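Local coordinates for protein probable N-acetyl-gamma-glutamyl-phosphate reductase, chloroplastic (Arabidopsis thaliana, PDB 1XYG) that probably catalyses, as a homotetramer, the NADPH-dependent reduction of N-acetyl-glutamyl phosphate to N-acetyl-glutamate semialdehyde on the route from glutamate to arginine, at residues Leu144-Arg149 with Leu328-Ser333; Gly162-Thr167 with Val242-His247; Val173-Leu176 with Leu180-His183. All blocks are in the same frame, centred on the assembly; numbering follows the deposited sequence.

Interaction 1. Residues Leu144-Arg149 with Leu328-Ser333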
loop_
_atom_site.group_PDB
_atom_site.type_symbol
_atom_site.label_atom_id
_atom_site.label_comp_id
_atom_site.label_asym_id
_atom_site.label_seq_id
_atom_site.Cartn_x
_atom_site.Cartn_y
_atom_site.Cartn_z
ATOM N N LEU A 144 -20.446 -1.893 -25.126
ATOM C CA LEU A 144 -19.346 -0.928 -25.152
ATOM C C LEU A 144 -20.023 0.364 -25.625
ATOM O O LEU A 144 -20.015 0.706 -26.814
ATOM C CB LEU A 144 -18.246 -1.380 -26.127
ATOM C CG LEU A 144 -16.973 -0.515 -26.138
ATOM C CD1 LEU A 144 -16.438 -0.354 -24.721
ATOM C CD2 LEU A 144 -15.918 -1.159 -27.032
ATOM N N THR A 145 -20.614 1.065 -24.663
ATOM C CA THR A 145 -21.388 2.277 -24.908
ATOM C C THR A 145 -20.976 3.249 -26.016
ATOM O O THR A 145 -21.757 3.482 -26.943
ATOM C CB THR A 145 -21.587 3.065 -23.598
ATOM O OG1 THR A 145 -21.730 2.143 -22.507
ATOM C CG2 THR A 145 -22.864 3.906 -23.693
ATOM N N GLU A 146 -19.777 3.817 -25.939
ATOM C CA GLU A 146 -19.347 4.778 -26.955
ATOM C C GLU A 146 -19.273 4.228 -28.375
ATOM O O GLU A 146 -19.316 4.989 -29.340
ATOM C CB GLU A 146 -17.991 5.389 -26.580
ATOM C CG GLU A 146 -18.008 6.288 -25.354
ATOM C CD GLU A 146 -18.194 5.520 -24.047
ATOM O OE1 GLU A 146 -17.967 4.285 -24.024
ATOM O OE2 GLU A 146 -18.548 6.156 -23.033
ATOM N N ILE A 147 -19.167 2.913 -28.512
ATOM C CA ILE A 147 -19.078 2.296 -29.831
ATOM C C ILE A 147 -20.425 1.778 -30.367
ATOM O O ILE A 147 -20.760 1.997 -31.534
ATOM C CB ILE A 147 -18.074 1.107 -29.819
ATOM C CG1 ILE A 147 -16.718 1.552 -29.254
ATOM C CG2 ILE A 147 -17.896 0.561 -31.219
ATOM C CD1 ILE A 147 -15.949 2.514 -30.123
ATOM N N LEU A 148 -21.193 1.087 -29.526
ATOM C CA LEU A 148 -22.474 0.525 -29.971
ATOM C C LEU A 148 -23.703 1.210 -29.369
ATOM O O LEU A 148 -24.774 0.610 -29.270
ATOM C CB LEU A 148 -22.503 -0.977 -29.656
ATOM C CG LEU A 148 -21.400 -1.820 -30.314
ATOM C CD1 LEU A 148 -21.435 -3.248 -29.802
ATOM C CD2 LEU A 148 -21.592 -1.803 -31.818
ATOM N N ARG A 149 -23.541 2.469 -28.984
ATOM C CA ARG A 149 -24.623 3.232 -28.383
ATOM C C ARG A 149 -25.987 3.014 -29.050
ATOM O O ARG A 149 -26.956 2.633 -28.387
ATOM C CB ARG A 149 -24.295 4.724 -28.410
ATOM C CG ARG A 149 -25.106 5.500 -27.395
ATOM C CD ARG A 149 -25.113 6.951 -27.716
ATOM N NE ARG A 149 -23.830 7.390 -28.246
ATOM C CZ ARG A 149 -22.753 7.652 -27.518
ATOM N NH1 ARG A 149 -22.781 7.519 -26.198
ATOM N NH2 ARG A 149 -21.655 8.083 -28.120
ATOM N N LEU A 328 -13.502 -1.116 -11.761
ATOM C CA LEU A 328 -14.817 -1.361 -11.179
ATOM C C LEU A 328 -15.928 -0.459 -11.723
ATOM O O LEU A 328 -17.110 -0.805 -11.635
ATOM C CB LEU A 328 -14.758 -1.209 -9.650
ATOM C CG LEU A 328 -13.974 -2.279 -8.882
ATOM C CD1 LEU A 328 -13.942 -1.963 -7.388
ATOM C CD2 LEU A 328 -14.628 -3.630 -9.134
ATOM N N VAL A 329 -15.565 0.692 -12.284
ATOM C CA VAL A 329 -16.572 1.620 -12.785
ATOM C C VAL A 329 -16.740 1.520 -14.298
ATOM O O VAL A 329 -17.603 0.783 -14.773
ATOM C CB VAL A 329 -16.240 3.080 -12.368
ATOM C CG1 VAL A 329 -17.475 3.975 -12.532
ATOM C CG2 VAL A 329 -15.802 3.114 -10.919
ATOM N N LYS A 330 -15.928 2.241 -15.062
ATOM C CA LYS A 330 -16.057 2.152 -16.514
ATOM C C LYS A 330 -15.718 0.731 -16.968
ATOM O O LYS A 330 -16.121 0.301 -18.047
ATOM C CB LYS A 330 -15.147 3.169 -17.209
ATOM C CG LYS A 330 -15.219 3.134 -18.732
ATOM C CD LYS A 330 -16.642 3.343 -19.257
ATOM C CE LYS A 330 -16.671 3.390 -20.788
ATOM N NZ LYS A 330 -18.052 3.535 -21.363
ATOM N N GLY A 331 -14.989 0.006 -16.123
ATOM C CA GLY A 331 -14.616 -1.356 -16.444
ATOM C C GLY A 331 -15.702 -2.353 -16.063
ATOM O O GLY A 331 -15.616 -3.531 -16.410
ATOM N N ALA A 332 -16.730 -1.883 -15.355
ATOM C CA ALA A 332 -17.812 -2.765 -14.948
ATOM C C ALA A 332 -19.157 -2.091 -14.673
ATOM O O ALA A 332 -19.905 -1.774 -15.595
ATOM C CB ALA A 332 -17.384 -3.580 -13.726
ATOM N N SER A 333 -19.455 -1.879 -13.395
ATOM C CA SER A 333 -20.723 -1.309 -12.978
ATOM C C SER A 333 -21.052 0.075 -13.523
ATOM O O SER A 333 -22.226 0.391 -13.743
ATOM C CB SER A 333 -20.797 -1.319 -11.454
ATOM O OG SER A 333 -20.705 -2.649 -10.969
#

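Interaction 2. Residues Gly162-Thr167 with Val242-His247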
loop_
_atom_site.group_PDB
_atom_site.type_symbol
_atom_site.label_atom_id
_atom_site.label_comp_id
_atom_site.label_asym_id
_atom_site.label_seq_id
_atom_site.Cartn_x
_atom_site.Cartn_y
_atom_site.Cartn_z
ATOM N N GLY A 162 -16.115 -6.704 -20.512
ATOM C CA GLY A 162 -15.208 -6.937 -19.409
ATOM C C GLY A 162 -14.381 -5.679 -19.234
ATOM O O GLY A 162 -14.424 -4.792 -20.085
ATOM N N CYS A 163 -13.629 -5.599 -18.141
ATOM C CA CYS A 163 -12.803 -4.436 -17.857
ATOM C C CYS A 163 -11.667 -4.236 -18.867
ATOM O O CYS A 163 -11.623 -3.219 -19.569
ATOM C CB CYS A 163 -12.251 -4.538 -16.433
ATOM S SG CYS A 163 -11.611 -6.162 -16.019
ATOM N N TYR A 164 -10.749 -5.196 -18.947
ATOM C CA TYR A 164 -9.636 -5.096 -19.887
ATOM C C TYR A 164 -10.089 -4.801 -21.317
ATOM O O TYR A 164 -9.572 -3.889 -21.963
ATOM C CB TYR A 164 -8.806 -6.385 -19.869
ATOM C CG TYR A 164 -7.877 -6.515 -18.685
ATOM C CD1 TYR A 164 -6.904 -5.545 -18.426
ATOM C CD2 TYR A 164 -7.906 -7.651 -17.878
ATOM C CE1 TYR A 164 -5.970 -5.711 -17.397
ATOM C CE2 TYR A 164 -6.980 -7.828 -16.846
ATOM C CZ TYR A 164 -6.012 -6.860 -16.613
ATOM O OH TYR A 164 -5.070 -7.070 -15.627
ATOM N N PRO A 165 -11.062 -5.576 -21.835
ATOM C CA PRO A 165 -11.557 -5.363 -23.197
ATOM C C PRO A 165 -12.011 -3.924 -23.447
ATOM O O PRO A 165 -11.842 -3.398 -24.546
ATOM C CB PRO A 165 -12.717 -6.357 -23.306
ATOM C CG PRO A 165 -12.291 -7.464 -22.418
ATOM C CD PRO A 165 -11.766 -6.704 -21.205
ATOM N N THR A 166 -12.593 -3.296 -22.429
ATOM C CA THR A 166 -13.061 -1.923 -22.557
ATOM C C THR A 166 -11.893 -0.963 -22.806
ATOM O O THR A 166 -11.971 -0.103 -23.677
ATOM C CB THR A 166 -13.834 -1.476 -21.286
ATOM O OG1 THR A 166 -15.045 -2.235 -21.167
ATOM C CG2 THR A 166 -14.172 0.009 -21.355
ATOM N N THR A 167 -10.814 -1.119 -22.042
ATOM C CA THR A 167 -9.643 -0.254 -22.192
ATOM C C THR A 167 -8.933 -0.460 -23.525
ATOM O O THR A 167 -8.224 0.427 -23.995
ATOM C CB THR A 167 -8.581 -0.509 -21.098
ATOM O OG1 THR A 167 -7.930 -1.765 -21.348
ATOM C CG2 THR A 167 -9.218 -0.522 -19.712
ATOM N N VAL A 242 -4.381 -11.278 -31.278
ATOM C CA VAL A 242 -3.563 -10.391 -30.468
ATOM C C VAL A 242 -2.785 -11.140 -29.401
ATOM O O VAL A 242 -2.979 -12.338 -29.187
ATOM C CB VAL A 242 -4.437 -9.330 -29.754
ATOM C CG1 VAL A 242 -5.309 -8.594 -30.769
ATOM C CG2 VAL A 242 -5.301 -10.007 -28.702
ATOM N N SER A 243 -1.888 -10.410 -28.747
ATOM C CA SER A 243 -1.093 -10.930 -27.646
ATOM C C SER A 243 -1.595 -10.074 -26.493
ATOM O O SER A 243 -1.540 -8.846 -26.566
ATOM C CB SER A 243 0.398 -10.682 -27.892
ATOM O OG SER A 243 1.180 -11.152 -26.807
ATOM N N PHE A 244 -2.100 -10.711 -25.443
ATOM C CA PHE A 244 -2.648 -9.990 -24.294
ATOM C C PHE A 244 -2.139 -10.586 -22.992
ATOM O O PHE A 244 -2.411 -11.748 -22.696
ATOM C CB PHE A 244 -4.178 -10.055 -24.351
ATOM C CG PHE A 244 -4.865 -9.604 -23.094
ATOM C CD1 PHE A 244 -4.827 -8.269 -22.698
ATOM C CD2 PHE A 244 -5.557 -10.518 -22.304
ATOM C CE1 PHE A 244 -5.468 -7.851 -21.533
ATOM C CE2 PHE A 244 -6.204 -10.111 -21.133
ATOM C CZ PHE A 244 -6.157 -8.776 -20.749
ATOM N N THR A 245 -1.399 -9.798 -22.216
ATOM C CA THR A 245 -0.860 -10.289 -20.952
ATOM C C THR A 245 -1.250 -9.430 -19.753
ATOM O O THR A 245 -0.796 -8.302 -19.614
ATOM C CB THR A 245 0.687 -10.385 -20.983
ATOM O OG1 THR A 245 1.111 -11.091 -22.157
ATOM C CG2 THR A 245 1.187 -11.125 -19.760
ATOM N N PRO A 246 -2.113 -9.963 -18.879
ATOM C CA PRO A 246 -2.579 -9.270 -17.671
ATOM C C PRO A 246 -1.486 -9.264 -16.607
ATOM O O PRO A 246 -0.605 -10.126 -16.607
ATOM C CB PRO A 246 -3.774 -10.114 -17.218
ATOM C CG PRO A 246 -4.251 -10.752 -18.475
ATOM C CD PRO A 246 -2.967 -11.128 -19.168
ATOM N N HIS A 247 -1.555 -8.295 -15.700
ATOM C CA HIS A 247 -0.595 -8.174 -14.604
ATOM C C HIS A 247 -1.385 -7.702 -13.392
ATOM O O HIS A 247 -2.231 -6.814 -13.510
ATOM C CB HIS A 247 0.516 -7.166 -14.946
ATOM C CG HIS A 247 1.398 -7.595 -16.084
ATOM N ND1 HIS A 247 1.017 -7.494 -17.406
ATOM C CD2 HIS A 247 2.634 -8.151 -16.092
ATOM C CE1 HIS A 247 1.978 -7.968 -18.177
ATOM N NE2 HIS A 247 2.970 -8.373 -17.406
#

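Interaction 3. Residues Val173-Leu176 with Leu180-His183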
loop_
_atom_site.group_PDB
_atom_site.type_symbol
_atom_site.label_atom_id
_atom_site.label_comp_id
_atom_site.label_asym_id
_atom_site.label_seq_id
_atom_site.Cartn_x
_atom_site.Cartn_y
_atom_site.Cartn_z
ATOM N N VAL A 173 -10.595 0.326 -31.848
ATOM C CA VAL A 173 -11.685 0.250 -32.817
ATOM C C VAL A 173 -11.659 1.397 -33.823
ATOM O O VAL A 173 -11.666 1.161 -35.028
ATOM C CB VAL A 173 -13.055 0.185 -32.116
ATOM C CG1 VAL A 173 -14.165 0.275 -33.143
ATOM C CG2 VAL A 173 -13.162 -1.119 -31.333
ATOM N N PRO A 174 -11.623 2.651 -33.348
ATOM C CA PRO A 174 -11.590 3.807 -34.253
ATOM C C PRO A 174 -10.375 3.775 -35.188
ATOM O O PRO A 174 -10.477 4.126 -36.361
ATOM C CB PRO A 174 -11.523 4.992 -33.295
ATOM C CG PRO A 174 -12.251 4.499 -32.107
ATOM C CD PRO A 174 -11.728 3.097 -31.949
ATOM N N LEU A 175 -9.226 3.362 -34.656
ATOM C CA LEU A 175 -7.999 3.301 -35.448
ATOM C C LEU A 175 -8.061 2.231 -36.526
ATOM O O LEU A 175 -7.576 2.447 -37.636
ATOM C CB LEU A 175 -6.786 3.069 -34.540
ATOM C CG LEU A 175 -6.519 4.162 -33.489
ATOM C CD1 LEU A 175 -5.275 3.832 -32.708
ATOM C CD2 LEU A 175 -6.363 5.520 -34.159
ATOM N N LEU A 176 -8.654 1.082 -36.208
ATOM C CA LEU A 176 -8.784 -0.002 -37.182
ATOM C C LEU A 176 -9.814 0.383 -38.242
ATOM O O LEU A 176 -9.624 0.126 -39.431
ATOM C CB LEU A 176 -9.220 -1.297 -36.487
ATOM C CG LEU A 176 -8.172 -2.017 -35.641
ATOM C CD1 LEU A 176 -8.834 -3.060 -34.743
ATOM C CD2 LEU A 176 -7.155 -2.659 -36.585
ATOM N N LEU A 180 -5.772 2.989 -39.820
ATOM C CA LEU A 180 -4.582 3.754 -39.429
ATOM C C LEU A 180 -3.518 2.845 -38.799
ATOM O O LEU A 180 -2.356 3.219 -38.652
ATOM C CB LEU A 180 -4.949 4.861 -38.459
ATOM C CG LEU A 180 -5.850 5.948 -39.049
ATOM C CD1 LEU A 180 -6.146 7.022 -38.001
ATOM C CD2 LEU A 180 -5.177 6.586 -40.246
ATOM N N ILE A 181 -3.912 1.630 -38.442
ATOM C CA ILE A 181 -2.974 0.680 -37.859
ATOM C C ILE A 181 -3.154 -0.663 -38.466
ATOM O O ILE A 181 -4.208 -1.025 -38.904
ATOM C CB ILE A 181 -3.133 0.560 -36.304
ATOM C CG1 ILE A 181 -4.542 0.112 -36.009
ATOM C CG2 ILE A 181 -2.818 1.895 -35.656
ATOM C CD1 ILE A 181 -4.789 -0.183 -34.556
ATOM N N LYS A 182 -2.097 -1.450 -38.514
ATOM C CA LYS A 182 -2.167 -2.858 -39.091
ATOM C C LYS A 182 -2.821 -3.736 -38.015
ATOM O O LYS A 182 -2.830 -3.382 -36.810
ATOM C CB LYS A 182 -0.749 -3.358 -39.388
ATOM C CG LYS A 182 -0.052 -2.554 -40.495
ATOM C CD LYS A 182 1.450 -2.916 -40.466
ATOM C CE LYS A 182 2.158 -2.170 -41.622
ATOM N NZ LYS A 182 3.666 -2.314 -41.488
ATOM N N HIS A 183 -3.443 -4.834 -38.420
ATOM C CA HIS A 183 -4.037 -5.704 -37.389
ATOM C C HIS A 183 -3.165 -6.891 -36.952
ATOM O O HIS A 183 -3.641 -7.752 -36.228
ATOM C CB HIS A 183 -5.433 -6.174 -37.831
ATOM C CG HIS A 183 -5.421 -7.148 -38.963
ATOM N ND1 HIS A 183 -5.491 -6.740 -40.276
ATOM C CD2 HIS A 183 -5.351 -8.500 -38.988
ATOM C CE1 HIS A 183 -5.463 -7.798 -41.063
ATOM N NE2 HIS A 183 -5.376 -8.880 -40.309
#

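Interaction 1. Residues Leu144-Arg149 with Leu328-Ser333
The ammonium group of Lys330 is gripped from several sides, and Glu146 supplies the charge that answers it. Lys330 NZ donates a hydrogen bond to Glu146 OE1 at 2.8 Å, the oxygen accepting through its syn lone pair, and makes a weak second bond to Glu146 OE2 at 3.1 Å, so the lysine straddles the carboxylate unevenly and leans to one oxygen. Beyond this salt bridge, Gln335 and Gln338 of the same helix as the lysine also offer their side-chain oxygens to NZ. Gln338 serves both partners, since its amide nitrogen binds Glu146 OE2; these bonds probably hold the carboxylate against rotation. Where charges are buried, such a network satisfies them in place of water, and the glutamate is likely to favour the charged form of the lysine.

The two side chains approach from opposite directions. Lys330 leaves its backbone with CG opposite the amide nitrogen (chi1 180°), bends once at chi2 (57°), and then runs straight, spanning the gap between the helices with its aliphatic arm. Glu146 is itself bent at chi2, which turns the carboxylate to meet it. Thr145 borders the site with OG1 4.1 Å from Lys330 NZ, but its hydroxyl is spent on Asn339. Just before these residues Leu144 occupies the N-cap position, and its carbonyl O accepts from Ile147 N at 2.9 Å and Leu148 N at 3.0 Å.

This buried ion pair ties the start of helix 145-153, in the Rossmann-type NAD-binding region, to helix 329-343, the last helix of the chain, which returns to the nucleotide-binding domain as in related semialdehyde dehydrogenases.

Interaction 2. Residues Gly162-Thr167 with Val242-His247
Tyr164 and Phe244 form the tight half of this contact, a T-shaped stack in which the edge of the phenylalanine is driven toward one face of the tyrosine. The planes meet at 74° with ring centroids 5.2 Å apart. The touching atom is Phe244 CZ, 3.5 Å from Tyr164 CG and set off-centre over the ring, toward the CB end. Phe244 reaches this place because its CG lies opposite the backbone N (chi1 168°), carrying the ring off the strand toward the helix.

At the other end of the tyrosine the fit is looser. Pro246 CB approaches obliquely, 3.7 Å from Tyr164 OH and 4.0 Å from Tyr164 CE2, while the carbonyl O of His247 stays 3.6 Å from Tyr164 OH. Even this side is buried rather than wet, and the hydroxyl has its hydrogen-bond partner in Tyr217. Pro246 also lays its CD over a face of Phe244, 3.9 Å above the ring plane.

The general lesson is how an alpha+beta domain packs a helix on its mixed sheet. Helix 163-177 begins with Cys163, the active-site residue by similarity with relatives, and one residue later Tyr164 plants its ring against strand 243-249. With an alanine here, the edge of Phe244 would probably be left without the flat surface it rests on, and the hydroxyl of Tyr217 without its mate.

Two threonines tie up the first helical turn: Thr166 OG1 donates to Gly162 O at 2.8 Å, with the donor tilted from the carbonyl plane, whereas Thr167 OG1 donates to Tyr164 O, also at 2.8 Å, in the carbonyl plane and on a lone pair. Farther along the strand, His247 hydrogen-bonds Ala190 through ND1 and Thr258 of a neighbouring subunit through NE2.

Interaction 3. Residues Val173-Leu176 with Leu180-His183
Ile181 meets Leu175 and Leu176 by means of a first torsion that puts its CG1 in the crowded position between the backbone N and the carbonyl carbon (chi1 59°); the chain then extends at chi2, carrying CD1 to the helix. There Ile181 CD1 lies 3.8 Å from Leu175 CB and 4.0 Å from Leu176 CG, so that the branch is wedged between two consecutive helical residues. Leu176 starts out pointing away from the loop, yet its CD2 turns back to touch Ile181 CG1 at 3.9 Å and, further along, His183 CB at 4.1 Å. Leu175 and Leu180 cross at about a right angle, and their side chains meet methyl to methyl, CD2 of the first being 4.1 Å from CD1 of the second.

A single backbone hydrogen bond crosses the contact. Leu180 N donates to Leu175 O at 2.9 Å, with an N-H...O angle of 167°, and arrives nearly along the C=O axis; a carbonyl left over at the helix end is thus satisfied by the chain that has just turned away from it.

Leu272 of helix 269-280 packs on Leu180 and Ile181, and Leu232 and Val235 of helix 224-236 on Leu176. The amine of Lys182 forms a salt bridge with Glu262.

A backbone bond from a residue to the carbonyl five positions earlier, backed by apolar contact between the same two residues, is consistent with a Schellman motif closing helix 163-177 before the chain enters strand 187-193.

Helix 163-177 is the thread that joins the three contacts. Interactions 2 and 3 use its two ends, their centres about 17 Å apart and their nearest atoms about 6 Å apart without touching. Interaction 1 reaches both: Leu144 CD1 lies 4.1 Å from Thr166 CG2, and Ile147 CD1 lies 4.2 Å from Val173 CG1, although its centre is about 14 Å from that of interaction 2 and about 20 Å from that of interaction 3. The probable active-site Cys163 sits where interactions 1 and 2 abut, its CB 3.5 Å from Gly331 O, with the Lys330 side chain about 8 Å from its own. Interaction 3 lies remote from this site.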